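Local structure of cytochrome C2 (Rhodobacter capsulatus, 1VYD) at residues E85-D89 / K90-T94. The protein carries electrons through its covalently bound heme c, serving as donor to the oxidized bacteriochlorophyll of the photosynthetic reaction centre. The protein carries 1 engineered substitution. Numbering follows the deposited sequence.
Sequences EKLDD and KKAKT. With HEM (protoporphyrin IX containing Fe), chain C.
K90 takes the first corner of a tight turn that D89 spans with both its carboxylate and its carbonyl, while the rest of the lysine chain leads outward, as suits a long charged residue at the surface. K91 N donates to D89 OD2 at 2.6 Å, a short but bent bond (145°), with the donor above the carboxylate plane. D89 reaches forward because CG stands anti to its own N (chi1 176°), beside the carbonyl carbon, which also brings OD2 to 3.4 Å from K91 CB. With an alanine in place of the aspartate, the K91 N-H would probably lose this acceptor, leaving the turn held mainly by its backbone bond. The aspartate oxygen accepting the N-H two residues on makes an Asx turn, laid over the type I beta turn from D89 to A92. Just before it a Schellman motif ends helix 79-87: D88, at positive phi, is the C-prime residue, and its N bonds weakly to E85 O. A92 closes the turn, its N bonding D89 O at 3.1 Å and nearly straight (165°), though well above the carbonyl plane. A92 is buried, and its methyl meets L87 CD1 at 4.3 Å and touches L83 and, on helix 55-62, S56, a place that suits a small apolar residue. Beyond it K93 N bonds S56 OG, and T94 OG1 is hydrogen-bonded to the N of M96, the axial ligand of the heme iron.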
# COMPACT_ATOMS: atom_id res chain seq x y z
N GLU A 85 6.36 -1.86 -14.94
CA GLU A 85 5.31 -2.41 -15.77
C GLU A 85 4.07 -1.55 -15.98
O GLU A 85 3.71 -1.26 -17.14
CB GLU A 85 4.91 -3.79 -15.18
CG GLU A 85 4.12 -4.58 -16.21
CD GLU A 85 3.72 -5.97 -15.79
OE1 GLU A 85 2.47 -6.18 -15.62
OE2 GLU A 85 4.66 -6.84 -15.67
N LYS A 86 3.39 -1.01 -14.95
CA LYS A 86 2.21 -0.18 -15.16
C LYS A 86 2.50 1.12 -15.90
O LYS A 86 1.64 1.68 -16.58
CB LYS A 86 1.47 0.30 -13.90
CG LYS A 86 0.94 -0.82 -13.01
CD LYS A 86 -0.48 -1.15 -13.40
CE LYS A 86 -0.75 -2.61 -13.02
NZ LYS A 86 -1.71 -3.25 -14.00
N LEU A 87 3.64 1.72 -15.57
CA LEU A 87 3.93 2.99 -16.23
C LEU A 87 4.56 2.69 -17.58
O LEU A 87 4.75 3.62 -18.33
CB LEU A 87 4.83 3.87 -15.34
CG LEU A 87 4.03 4.40 -14.12
CD1 LEU A 87 4.98 4.66 -12.95
CD2 LEU A 87 3.22 5.64 -14.50
N ASP A 88 5.05 1.48 -17.83
CA ASP A 88 5.76 1.15 -19.06
C ASP A 88 7.01 2.03 -19.06
O ASP A 88 7.28 2.72 -20.03
CB ASP A 88 4.96 1.43 -20.33
CG ASP A 88 4.68 0.12 -21.06
OD1 ASP A 88 3.48 -0.22 -21.10
OD2 ASP A 88 5.67 -0.47 -21.55
N ASP A 89 7.70 2.04 -17.92
CA ASP A 89 8.92 2.83 -17.80
C ASP A 89 9.98 2.13 -16.95
O ASP A 89 9.86 1.94 -15.73
CB ASP A 89 8.61 4.16 -17.18
CG ASP A 89 9.76 5.06 -16.91
OD1 ASP A 89 9.45 6.18 -16.43
OD2 ASP A 89 10.94 4.70 -17.12
N LYS A 90 11.11 1.85 -17.63
CA LYS A 90 12.24 1.17 -17.03
C LYS A 90 12.84 2.00 -15.91
O LYS A 90 13.44 1.40 -15.02
CB LYS A 90 13.37 0.83 -18.01
CG LYS A 90 13.01 0.34 -19.40
CD LYS A 90 14.15 0.05 -20.36
CE LYS A 90 15.36 0.97 -20.29
NZ LYS A 90 16.64 0.21 -20.43
N LYS A 91 12.74 3.33 -15.93
CA LYS A 91 13.33 4.15 -14.89
C LYS A 91 12.37 4.37 -13.71
O LYS A 91 12.72 5.15 -12.81
CB LYS A 91 13.75 5.50 -15.48
CG LYS A 91 14.79 5.48 -16.58
CD LYS A 91 15.76 6.64 -16.56
CE LYS A 91 17.15 6.14 -16.97
NZ LYS A 91 18.23 7.16 -16.61
N ALA A 92 11.14 3.83 -13.70
CA ALA A 92 10.25 4.02 -12.57
C ALA A 92 11.02 3.59 -11.32
O ALA A 92 11.66 2.52 -11.34
CB ALA A 92 8.96 3.20 -12.56
N LYS A 93 10.91 4.41 -10.29
CA LYS A 93 11.54 4.09 -8.99
C LYS A 93 10.51 4.14 -7.86
O LYS A 93 9.52 4.91 -7.82
CB LYS A 93 12.64 5.13 -8.78
CG LYS A 93 13.98 4.97 -9.48
CD LYS A 93 15.17 5.65 -8.81
CE LYS A 93 15.61 4.90 -7.55
NZ LYS A 93 16.05 5.71 -6.38
N THR A 94 10.77 3.42 -6.78
CA THR A 94 9.96 3.38 -5.59
C THR A 94 10.76 3.63 -4.31
O THR A 94 11.89 3.20 -4.17
CB THR A 94 9.31 1.97 -5.43
OG1 THR A 94 8.70 1.90 -4.12
CG2 THR A 94 10.45 0.98 -5.47
CHA HEM C . 3.72 2.95 -0.22
CHB HEM C . 1.58 -1.17 1.27
CHC HEM C . 5.63 -2.35 3.71
CHD HEM C . 7.39 2.13 2.90
C1A HEM C . 2.84 1.88 -0.07
C2A HEM C . 1.55 1.75 -0.72
C3A HEM C . 1.01 0.62 -0.31
C4A HEM C . 1.93 0.00 0.60
CMA HEM C . -0.32 -0.11 -0.58
CAA HEM C . 0.99 2.83 -1.70
CBA HEM C . 0.17 3.83 -0.92
CGA HEM C . -0.49 4.97 -1.65
O1A HEM C . -0.41 5.05 -2.91
O2A HEM C . -0.94 5.85 -0.88
C1B HEM C . 2.53 -1.79 2.05
C2B HEM C . 2.34 -3.10 2.62
C3B HEM C . 3.48 -3.41 3.24
C4B HEM C . 4.39 -2.31 3.15
CMB HEM C . 1.01 -3.92 2.51
CAB HEM C . 3.88 -4.74 3.92
CBB HEM C . 3.73 -5.93 3.22
C1C HEM C . 6.44 -1.21 3.69
C2C HEM C . 7.69 -1.10 4.42
C3C HEM C . 8.18 0.10 4.18
C4C HEM C . 7.25 0.81 3.32
CMC HEM C . 8.21 -2.24 5.31
CAC HEM C . 9.53 0.73 4.59
CBC HEM C . 10.69 0.00 4.74
C1D HEM C . 6.51 2.74 2.02
C2D HEM C . 6.78 4.00 1.36
C3D HEM C . 5.77 4.22 0.50
C4D HEM C . 4.87 3.09 0.55
CMD HEM C . 8.00 4.87 1.70
CAD HEM C . 5.57 5.37 -0.49
CBD HEM C . 6.11 4.86 -1.87
CGD HEM C . 6.69 5.89 -2.79
O1D HEM C . 7.33 5.39 -3.74
O2D HEM C . 6.68 7.13 -2.50
NA HEM C . 3.04 0.80 0.72
NB HEM C . 3.75 -1.31 2.42
NC HEM C . 6.19 -0.04 3.01
ND HEM C . 5.36 2.18 1.48
FE HEM C . 4.60 0.41 1.90